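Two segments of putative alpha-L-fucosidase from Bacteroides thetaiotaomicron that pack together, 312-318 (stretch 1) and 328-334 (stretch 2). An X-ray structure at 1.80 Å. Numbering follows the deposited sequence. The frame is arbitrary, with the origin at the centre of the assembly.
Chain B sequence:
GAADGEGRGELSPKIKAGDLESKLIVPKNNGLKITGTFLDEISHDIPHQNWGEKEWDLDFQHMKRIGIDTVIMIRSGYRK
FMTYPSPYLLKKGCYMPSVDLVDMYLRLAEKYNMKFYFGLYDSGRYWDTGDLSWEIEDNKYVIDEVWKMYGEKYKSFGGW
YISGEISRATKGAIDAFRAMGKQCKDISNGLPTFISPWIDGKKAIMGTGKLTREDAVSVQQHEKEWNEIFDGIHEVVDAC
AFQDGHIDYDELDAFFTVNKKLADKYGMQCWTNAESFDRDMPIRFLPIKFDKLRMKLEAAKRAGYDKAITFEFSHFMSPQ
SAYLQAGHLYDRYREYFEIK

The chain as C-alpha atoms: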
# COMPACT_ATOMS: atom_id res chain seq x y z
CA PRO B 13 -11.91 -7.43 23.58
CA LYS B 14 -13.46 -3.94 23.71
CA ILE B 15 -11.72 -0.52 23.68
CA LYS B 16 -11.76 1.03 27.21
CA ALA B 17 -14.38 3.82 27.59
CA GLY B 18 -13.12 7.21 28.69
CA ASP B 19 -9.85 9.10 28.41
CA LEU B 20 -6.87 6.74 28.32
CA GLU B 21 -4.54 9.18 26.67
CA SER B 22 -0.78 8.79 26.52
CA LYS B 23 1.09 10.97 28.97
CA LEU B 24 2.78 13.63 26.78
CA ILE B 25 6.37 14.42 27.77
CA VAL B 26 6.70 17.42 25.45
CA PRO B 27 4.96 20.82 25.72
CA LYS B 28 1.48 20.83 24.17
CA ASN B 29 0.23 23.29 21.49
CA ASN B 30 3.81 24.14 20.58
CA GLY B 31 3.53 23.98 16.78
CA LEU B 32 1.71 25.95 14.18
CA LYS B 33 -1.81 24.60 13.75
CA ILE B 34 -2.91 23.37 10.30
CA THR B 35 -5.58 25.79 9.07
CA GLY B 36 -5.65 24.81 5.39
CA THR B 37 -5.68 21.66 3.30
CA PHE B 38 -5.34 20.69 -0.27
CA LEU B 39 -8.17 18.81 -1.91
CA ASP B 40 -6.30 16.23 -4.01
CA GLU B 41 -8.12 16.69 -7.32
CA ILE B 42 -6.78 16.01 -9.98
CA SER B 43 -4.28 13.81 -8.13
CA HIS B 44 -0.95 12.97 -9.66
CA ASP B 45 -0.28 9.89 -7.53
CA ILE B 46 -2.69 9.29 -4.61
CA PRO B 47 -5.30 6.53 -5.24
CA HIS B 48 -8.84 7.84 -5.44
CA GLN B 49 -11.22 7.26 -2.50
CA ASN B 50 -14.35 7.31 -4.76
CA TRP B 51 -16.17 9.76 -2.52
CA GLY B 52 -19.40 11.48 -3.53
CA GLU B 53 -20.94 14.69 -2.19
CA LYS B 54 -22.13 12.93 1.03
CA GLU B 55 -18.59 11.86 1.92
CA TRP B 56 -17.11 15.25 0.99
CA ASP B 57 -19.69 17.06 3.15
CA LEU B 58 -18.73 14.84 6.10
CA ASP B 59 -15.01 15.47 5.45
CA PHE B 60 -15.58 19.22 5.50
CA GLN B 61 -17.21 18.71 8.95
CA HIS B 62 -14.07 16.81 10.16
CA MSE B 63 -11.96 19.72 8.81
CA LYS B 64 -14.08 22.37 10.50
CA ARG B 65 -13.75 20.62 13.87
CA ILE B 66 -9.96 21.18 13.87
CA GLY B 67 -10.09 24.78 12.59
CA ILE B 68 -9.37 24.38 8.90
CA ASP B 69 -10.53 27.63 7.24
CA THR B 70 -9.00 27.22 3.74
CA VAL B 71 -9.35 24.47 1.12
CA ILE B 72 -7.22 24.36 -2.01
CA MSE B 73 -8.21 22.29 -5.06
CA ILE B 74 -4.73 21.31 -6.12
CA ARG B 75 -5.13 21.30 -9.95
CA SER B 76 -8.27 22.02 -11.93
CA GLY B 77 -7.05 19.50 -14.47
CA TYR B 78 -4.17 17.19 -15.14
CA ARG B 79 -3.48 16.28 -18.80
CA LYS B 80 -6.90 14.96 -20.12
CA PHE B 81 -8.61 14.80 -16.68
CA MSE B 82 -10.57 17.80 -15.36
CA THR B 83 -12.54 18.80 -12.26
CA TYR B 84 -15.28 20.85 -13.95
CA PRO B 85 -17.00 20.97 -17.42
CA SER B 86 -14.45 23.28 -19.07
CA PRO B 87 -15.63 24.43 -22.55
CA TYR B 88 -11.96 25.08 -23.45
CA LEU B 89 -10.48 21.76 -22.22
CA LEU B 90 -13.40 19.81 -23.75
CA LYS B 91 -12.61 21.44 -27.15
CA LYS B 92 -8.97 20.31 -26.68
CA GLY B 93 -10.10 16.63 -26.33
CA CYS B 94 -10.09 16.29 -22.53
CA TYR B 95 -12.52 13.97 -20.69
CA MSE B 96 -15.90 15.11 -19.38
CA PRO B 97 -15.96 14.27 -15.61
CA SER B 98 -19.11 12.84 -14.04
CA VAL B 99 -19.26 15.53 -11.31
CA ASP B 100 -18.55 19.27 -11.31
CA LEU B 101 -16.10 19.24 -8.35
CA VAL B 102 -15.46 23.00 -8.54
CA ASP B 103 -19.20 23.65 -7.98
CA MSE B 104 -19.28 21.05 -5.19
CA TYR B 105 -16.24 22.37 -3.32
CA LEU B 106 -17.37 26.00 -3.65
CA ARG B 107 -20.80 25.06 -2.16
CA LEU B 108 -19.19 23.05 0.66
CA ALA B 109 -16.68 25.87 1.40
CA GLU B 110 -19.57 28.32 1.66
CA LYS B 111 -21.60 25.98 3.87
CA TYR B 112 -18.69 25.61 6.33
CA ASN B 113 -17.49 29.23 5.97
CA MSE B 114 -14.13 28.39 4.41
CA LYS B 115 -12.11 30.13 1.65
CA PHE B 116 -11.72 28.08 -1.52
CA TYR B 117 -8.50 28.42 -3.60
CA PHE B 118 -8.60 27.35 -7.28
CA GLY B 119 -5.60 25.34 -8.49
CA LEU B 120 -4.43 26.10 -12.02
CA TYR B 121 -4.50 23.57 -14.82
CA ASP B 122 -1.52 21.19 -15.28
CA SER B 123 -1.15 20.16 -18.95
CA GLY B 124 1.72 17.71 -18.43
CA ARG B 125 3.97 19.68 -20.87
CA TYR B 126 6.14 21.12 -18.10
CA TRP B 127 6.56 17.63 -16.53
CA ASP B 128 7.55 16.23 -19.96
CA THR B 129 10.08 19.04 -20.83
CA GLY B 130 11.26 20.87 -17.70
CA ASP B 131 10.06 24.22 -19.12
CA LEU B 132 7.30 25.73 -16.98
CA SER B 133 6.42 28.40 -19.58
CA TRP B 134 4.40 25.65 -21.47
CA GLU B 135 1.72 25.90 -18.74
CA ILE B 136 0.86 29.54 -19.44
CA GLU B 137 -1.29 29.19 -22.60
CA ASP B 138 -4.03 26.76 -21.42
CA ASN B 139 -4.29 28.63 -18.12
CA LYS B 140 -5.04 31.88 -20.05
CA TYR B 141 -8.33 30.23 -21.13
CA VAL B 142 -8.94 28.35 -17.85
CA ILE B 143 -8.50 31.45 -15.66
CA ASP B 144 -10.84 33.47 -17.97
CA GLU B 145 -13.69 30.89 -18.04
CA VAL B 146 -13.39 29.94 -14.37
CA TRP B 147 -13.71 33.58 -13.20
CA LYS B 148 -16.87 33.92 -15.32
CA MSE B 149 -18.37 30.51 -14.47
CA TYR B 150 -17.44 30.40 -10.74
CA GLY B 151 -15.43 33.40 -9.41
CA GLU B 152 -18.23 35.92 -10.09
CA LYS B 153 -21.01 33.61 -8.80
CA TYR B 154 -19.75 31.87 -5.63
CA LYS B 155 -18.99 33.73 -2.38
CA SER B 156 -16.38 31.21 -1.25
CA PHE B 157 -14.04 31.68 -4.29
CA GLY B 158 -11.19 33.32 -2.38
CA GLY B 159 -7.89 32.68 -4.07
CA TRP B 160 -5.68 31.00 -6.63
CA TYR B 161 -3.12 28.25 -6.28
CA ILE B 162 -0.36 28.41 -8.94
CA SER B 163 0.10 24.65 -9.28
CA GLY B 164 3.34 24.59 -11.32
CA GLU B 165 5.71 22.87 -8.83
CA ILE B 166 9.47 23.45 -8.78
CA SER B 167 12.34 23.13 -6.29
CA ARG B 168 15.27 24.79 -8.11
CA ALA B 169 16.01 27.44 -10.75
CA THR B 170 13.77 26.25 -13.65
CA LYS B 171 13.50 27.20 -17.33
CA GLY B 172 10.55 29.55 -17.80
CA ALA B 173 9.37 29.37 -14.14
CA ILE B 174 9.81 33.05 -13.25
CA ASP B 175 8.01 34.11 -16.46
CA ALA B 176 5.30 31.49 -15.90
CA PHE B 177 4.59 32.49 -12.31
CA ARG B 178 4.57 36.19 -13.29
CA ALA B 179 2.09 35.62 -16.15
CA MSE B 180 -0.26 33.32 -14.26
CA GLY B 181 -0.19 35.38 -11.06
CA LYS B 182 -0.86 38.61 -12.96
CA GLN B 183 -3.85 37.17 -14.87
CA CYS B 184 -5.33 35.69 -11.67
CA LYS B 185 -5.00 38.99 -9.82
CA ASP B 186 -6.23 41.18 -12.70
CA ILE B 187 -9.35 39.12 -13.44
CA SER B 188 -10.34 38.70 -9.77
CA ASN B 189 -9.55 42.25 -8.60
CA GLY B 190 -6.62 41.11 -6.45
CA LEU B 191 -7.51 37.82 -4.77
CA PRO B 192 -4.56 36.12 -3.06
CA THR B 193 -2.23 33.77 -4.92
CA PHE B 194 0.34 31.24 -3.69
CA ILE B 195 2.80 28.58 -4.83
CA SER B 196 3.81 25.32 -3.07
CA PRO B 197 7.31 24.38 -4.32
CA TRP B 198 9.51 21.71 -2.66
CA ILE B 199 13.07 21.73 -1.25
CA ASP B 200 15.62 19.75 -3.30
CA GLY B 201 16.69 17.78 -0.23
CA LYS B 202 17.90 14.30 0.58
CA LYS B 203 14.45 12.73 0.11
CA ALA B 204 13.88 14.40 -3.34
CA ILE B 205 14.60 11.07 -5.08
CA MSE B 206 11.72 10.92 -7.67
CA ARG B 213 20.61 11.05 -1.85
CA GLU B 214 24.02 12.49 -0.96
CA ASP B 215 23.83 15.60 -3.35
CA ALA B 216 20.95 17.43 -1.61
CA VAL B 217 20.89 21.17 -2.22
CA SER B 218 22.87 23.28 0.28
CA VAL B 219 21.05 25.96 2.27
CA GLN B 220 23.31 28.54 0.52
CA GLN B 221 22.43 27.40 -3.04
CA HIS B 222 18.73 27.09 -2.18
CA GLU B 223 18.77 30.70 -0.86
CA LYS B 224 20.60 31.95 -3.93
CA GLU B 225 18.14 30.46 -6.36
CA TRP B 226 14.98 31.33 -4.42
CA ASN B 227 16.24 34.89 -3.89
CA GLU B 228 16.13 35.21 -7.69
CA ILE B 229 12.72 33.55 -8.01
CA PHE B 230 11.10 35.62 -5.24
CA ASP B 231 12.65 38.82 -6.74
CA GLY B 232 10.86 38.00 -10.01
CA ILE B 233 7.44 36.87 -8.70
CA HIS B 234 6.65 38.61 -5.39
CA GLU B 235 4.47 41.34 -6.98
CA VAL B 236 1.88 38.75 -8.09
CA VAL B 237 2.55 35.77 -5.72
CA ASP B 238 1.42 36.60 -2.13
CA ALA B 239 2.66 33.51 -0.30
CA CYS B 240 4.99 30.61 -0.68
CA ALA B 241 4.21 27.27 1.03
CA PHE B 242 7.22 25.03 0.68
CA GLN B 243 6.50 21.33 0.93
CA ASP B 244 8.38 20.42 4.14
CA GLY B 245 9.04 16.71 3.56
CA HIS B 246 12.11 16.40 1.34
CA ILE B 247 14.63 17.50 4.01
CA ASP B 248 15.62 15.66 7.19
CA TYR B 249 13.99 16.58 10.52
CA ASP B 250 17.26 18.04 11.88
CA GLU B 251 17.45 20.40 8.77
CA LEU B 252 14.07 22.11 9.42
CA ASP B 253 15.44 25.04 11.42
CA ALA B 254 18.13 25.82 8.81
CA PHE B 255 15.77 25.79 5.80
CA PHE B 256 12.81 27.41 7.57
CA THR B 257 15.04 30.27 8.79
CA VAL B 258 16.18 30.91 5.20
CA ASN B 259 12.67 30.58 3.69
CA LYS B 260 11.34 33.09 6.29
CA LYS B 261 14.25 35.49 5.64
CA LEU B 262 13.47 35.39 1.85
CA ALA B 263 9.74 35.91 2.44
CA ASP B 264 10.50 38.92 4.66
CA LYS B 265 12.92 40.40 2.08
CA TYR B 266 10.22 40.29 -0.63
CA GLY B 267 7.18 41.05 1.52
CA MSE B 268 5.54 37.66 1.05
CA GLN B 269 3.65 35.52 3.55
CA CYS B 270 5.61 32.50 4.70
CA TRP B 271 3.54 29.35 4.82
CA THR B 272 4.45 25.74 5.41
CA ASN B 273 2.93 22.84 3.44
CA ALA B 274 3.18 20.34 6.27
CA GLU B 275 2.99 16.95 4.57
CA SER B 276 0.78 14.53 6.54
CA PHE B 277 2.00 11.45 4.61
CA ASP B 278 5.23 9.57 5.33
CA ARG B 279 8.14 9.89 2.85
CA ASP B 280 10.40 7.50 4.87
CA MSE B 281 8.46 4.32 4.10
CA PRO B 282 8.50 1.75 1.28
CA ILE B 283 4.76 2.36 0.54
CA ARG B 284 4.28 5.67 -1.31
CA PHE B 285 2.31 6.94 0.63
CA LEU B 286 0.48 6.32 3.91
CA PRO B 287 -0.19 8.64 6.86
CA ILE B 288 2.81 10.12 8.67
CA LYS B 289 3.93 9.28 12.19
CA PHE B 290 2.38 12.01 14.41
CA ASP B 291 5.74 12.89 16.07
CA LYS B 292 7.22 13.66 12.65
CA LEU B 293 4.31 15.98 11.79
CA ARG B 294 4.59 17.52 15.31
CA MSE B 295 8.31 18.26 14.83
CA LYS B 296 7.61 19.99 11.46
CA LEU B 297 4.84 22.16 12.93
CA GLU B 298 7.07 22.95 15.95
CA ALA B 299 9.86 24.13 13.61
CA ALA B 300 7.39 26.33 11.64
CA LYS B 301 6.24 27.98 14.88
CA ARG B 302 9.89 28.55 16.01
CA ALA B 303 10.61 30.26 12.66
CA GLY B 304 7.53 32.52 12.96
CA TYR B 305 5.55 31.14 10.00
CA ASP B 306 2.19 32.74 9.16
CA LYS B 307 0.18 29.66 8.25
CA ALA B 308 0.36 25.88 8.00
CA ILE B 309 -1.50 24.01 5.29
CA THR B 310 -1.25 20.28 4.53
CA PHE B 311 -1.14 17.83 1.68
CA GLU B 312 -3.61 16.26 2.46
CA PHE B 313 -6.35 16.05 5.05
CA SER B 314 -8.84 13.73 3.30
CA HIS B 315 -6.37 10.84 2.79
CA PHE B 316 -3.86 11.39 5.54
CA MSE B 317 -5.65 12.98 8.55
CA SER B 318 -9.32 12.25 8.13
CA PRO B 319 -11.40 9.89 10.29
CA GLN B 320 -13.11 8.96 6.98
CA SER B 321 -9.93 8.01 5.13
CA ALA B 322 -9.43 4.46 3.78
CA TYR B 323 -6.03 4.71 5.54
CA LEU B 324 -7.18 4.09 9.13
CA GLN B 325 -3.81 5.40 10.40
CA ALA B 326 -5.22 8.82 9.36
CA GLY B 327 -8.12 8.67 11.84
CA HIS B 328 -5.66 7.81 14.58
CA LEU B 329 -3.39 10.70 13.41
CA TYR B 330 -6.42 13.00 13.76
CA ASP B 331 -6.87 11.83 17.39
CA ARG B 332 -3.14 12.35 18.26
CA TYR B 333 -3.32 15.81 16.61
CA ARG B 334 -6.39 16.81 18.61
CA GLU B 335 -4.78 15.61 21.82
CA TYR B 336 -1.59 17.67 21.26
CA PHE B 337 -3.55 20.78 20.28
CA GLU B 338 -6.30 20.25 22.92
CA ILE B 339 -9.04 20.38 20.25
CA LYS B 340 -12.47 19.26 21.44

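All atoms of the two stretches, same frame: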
# COMPACT_ATOMS: atom_id res chain seq x y z
N GLU B 312 -2.25 15.93 2.85
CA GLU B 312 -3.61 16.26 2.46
C GLU B 312 -4.55 15.70 3.50
O GLU B 312 -4.41 14.53 3.85
CB GLU B 312 -3.93 15.66 1.07
CG GLU B 312 -5.25 16.15 0.49
CD GLU B 312 -6.30 15.11 0.12
OE1 GLU B 312 -6.21 13.97 0.61
OE2 GLU B 312 -7.24 15.45 -0.64
N PHE B 313 -5.47 16.49 3.97
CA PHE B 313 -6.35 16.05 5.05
C PHE B 313 -7.15 14.80 4.72
O PHE B 313 -7.15 13.85 5.53
CB PHE B 313 -7.29 17.16 5.47
CG PHE B 313 -8.23 16.79 6.58
CD1 PHE B 313 -9.47 16.24 6.31
CD2 PHE B 313 -7.90 17.05 7.90
CE1 PHE B 313 -10.33 15.88 7.34
CE2 PHE B 313 -8.75 16.65 8.93
CZ PHE B 313 -9.97 16.09 8.64
N SER B 314 -7.89 14.82 3.60
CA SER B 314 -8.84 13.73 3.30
C SER B 314 -8.22 12.32 3.31
O SER B 314 -8.90 11.38 3.71
CB SER B 314 -9.57 13.97 2.00
OG SER B 314 -10.27 15.20 2.13
N HIS B 315 -7.02 12.15 2.78
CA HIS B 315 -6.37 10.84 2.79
C HIS B 315 -5.58 10.59 4.04
O HIS B 315 -5.48 9.43 4.49
CB HIS B 315 -5.41 10.71 1.60
CG HIS B 315 -6.09 10.48 0.28
ND1 HIS B 315 -6.62 11.52 -0.45
CD2 HIS B 315 -6.27 9.34 -0.41
CE1 HIS B 315 -7.11 10.98 -1.56
NE2 HIS B 315 -6.87 9.68 -1.59
N PHE B 316 -4.88 11.62 4.53
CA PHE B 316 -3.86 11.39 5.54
C PHE B 316 -4.19 11.83 6.96
O PHE B 316 -3.48 11.39 7.85
CB PHE B 316 -2.53 11.98 5.08
CG PHE B 316 -2.14 11.39 3.74
CD1 PHE B 316 -1.80 10.05 3.63
CD2 PHE B 316 -2.15 12.15 2.58
CE1 PHE B 316 -1.45 9.48 2.40
CE2 PHE B 316 -1.78 11.58 1.35
CZ PHE B 316 -1.48 10.25 1.27
N MSE B 317 -5.25 12.60 7.20
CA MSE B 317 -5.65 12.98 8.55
C MSE B 317 -7.11 12.78 8.83
O MSE B 317 -7.54 13.05 9.93
CB MSE B 317 -5.30 14.45 8.83
CG MSE B 317 -3.89 14.78 8.60
SE MSE B 317 -3.51 16.68 9.08
CE MSE B 317 -4.00 16.59 10.97
N SER B 318 -7.89 12.31 7.88
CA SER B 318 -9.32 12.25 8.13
C SER B 318 -9.79 11.00 8.83
O SER B 318 -9.44 9.91 8.40
CB SER B 318 -10.08 12.34 6.81
OG SER B 318 -11.47 12.15 7.02
N HIS B 328 -6.45 7.80 13.37
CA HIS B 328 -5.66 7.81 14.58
C HIS B 328 -4.76 9.05 14.61
O HIS B 328 -4.63 9.67 15.67
CB HIS B 328 -4.84 6.52 14.67
CG HIS B 328 -5.70 5.30 14.87
ND1 HIS B 328 -6.57 5.21 15.94
CD2 HIS B 328 -5.80 4.17 14.12
CE1 HIS B 328 -7.16 4.02 15.84
NE2 HIS B 328 -6.79 3.39 14.70
N LEU B 329 -4.19 9.46 13.48
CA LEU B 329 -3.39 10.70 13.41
C LEU B 329 -4.23 11.90 13.85
O LEU B 329 -3.76 12.76 14.59
CB LEU B 329 -2.87 10.95 12.01
CG LEU B 329 -1.99 12.22 11.82
CD1 LEU B 329 -0.88 12.31 12.81
CD2 LEU B 329 -1.36 12.20 10.42
N TYR B 330 -5.48 11.92 13.41
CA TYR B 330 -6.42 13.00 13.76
C TYR B 330 -6.61 13.06 15.27
O TYR B 330 -6.57 14.14 15.83
CB TYR B 330 -7.76 12.72 13.08
CG TYR B 330 -8.81 13.80 13.20
CD1 TYR B 330 -8.90 14.83 12.28
CD2 TYR B 330 -9.85 13.67 14.11
CE1 TYR B 330 -9.95 15.73 12.29
CE2 TYR B 330 -10.90 14.58 14.15
CZ TYR B 330 -10.97 15.59 13.21
OH TYR B 330 -12.03 16.46 13.23
N ASP B 331 -6.73 11.90 15.93
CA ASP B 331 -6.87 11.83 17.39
C ASP B 331 -5.60 12.31 18.09
O ASP B 331 -5.70 13.07 19.03
CB ASP B 331 -7.20 10.41 17.82
CG ASP B 331 -8.56 9.91 17.38
OD1 ASP B 331 -9.40 10.75 16.96
OD2 ASP B 331 -8.77 8.67 17.41
N ARG B 332 -4.41 11.89 17.64
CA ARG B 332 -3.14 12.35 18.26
C ARG B 332 -2.97 13.85 18.10
O ARG B 332 -2.49 14.53 19.02
CB ARG B 332 -1.93 11.63 17.64
CG ARG B 332 -1.91 10.11 17.72
CD ARG B 332 -1.76 9.51 19.12
NE ARG B 332 -2.96 9.62 19.95
CZ ARG B 332 -4.10 8.94 19.78
NH1 ARG B 332 -4.22 8.03 18.81
NH2 ARG B 332 -5.13 9.16 20.57
N TYR B 333 -3.36 14.38 16.93
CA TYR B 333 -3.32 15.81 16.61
C TYR B 333 -4.23 16.60 17.53
O TYR B 333 -3.81 17.60 18.14
CB TYR B 333 -3.70 16.00 15.13
CG TYR B 333 -3.67 17.41 14.66
CD1 TYR B 333 -4.78 18.23 14.79
CD2 TYR B 333 -2.53 17.95 14.07
CE1 TYR B 333 -4.76 19.56 14.35
CE2 TYR B 333 -2.51 19.26 13.58
CZ TYR B 333 -3.62 20.06 13.75
OH TYR B 333 -3.58 21.37 13.35
N ARG B 334 -5.46 16.14 17.71
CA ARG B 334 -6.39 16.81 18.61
C ARG B 334 -5.93 16.79 20.04
O ARG B 334 -6.18 17.75 20.79
CB ARG B 334 -7.79 16.16 18.54
CG ARG B 334 -8.53 16.48 17.26
CD ARG B 334 -10.02 16.44 17.46
NE ARG B 334 -10.44 15.13 17.92
CZ ARG B 334 -10.90 14.83 19.13
NH1 ARG B 334 -11.00 15.77 20.07
NH2 ARG B 334 -11.28 13.59 19.42

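What holds a short helical turn against the longer helix of stretch 2? The side-chain contacts are apolar; no hydrogen bond crosses, though two backbone carbonyl oxygens pack against carbon, and 281 Å² is buried, counting both sides. Met-317 gives up the most surface, 97 Å², and touches Leu-329, Tyr-330 and Tyr-333. The backbones come close here, with the CA atoms of Met-317 and Tyr-330 5.3 Å apart.

How does Met-317 reach so far along the helix? Its CA-to-CB bond points sideways, but the m, t, p rotamer brings the end of the chain nearer. Met-317 CG lies 4.0 Å from Leu-329 CD2, and beyond the selenium of this selenomethionine the methyl Met-317 CE turns over one face of the Tyr-333 ring, 3.9 Å from its centroid and 21° off the normal, a CH-pi contact. A long, unbranched side chain suits this path between leucine and tyrosine.

How do the side chains of the helix meet stretch 1? Leu-329 (t, with chi2 p), Tyr-330 and Tyr-333 all point CB toward stretch 1 with chi1 t, a conformation that places Leu-329 CD2 against Met-317 CG and the Tyr-333 ring under Met-317 CE. The flat Tyr-333 ring offers a face to that methyl. Phe-313 is also t; its CB points sideways, yet the ring end comes nearer, bringing Phe-313 CZ 3.7 Å from Tyr-330 CE1. These two rings meet rim to rim, their planes at 72°. The Tyr-330 and Tyr-333 hydroxyls find hydrogen bonds elsewhere in the structure.

What happens to the polar backbone here? Met-317 O lies 3.2 Å from Tyr-330 CB, and Phe-316 O lies 3.4 Å from Leu-329 CD2; the latter oxygen is buried without a partner. Farther from the contact, Glu-312 OE1 caps the turn, accepting from His-315 N at 2.9 Å and also from His-315 ND1 at 2.7 Å.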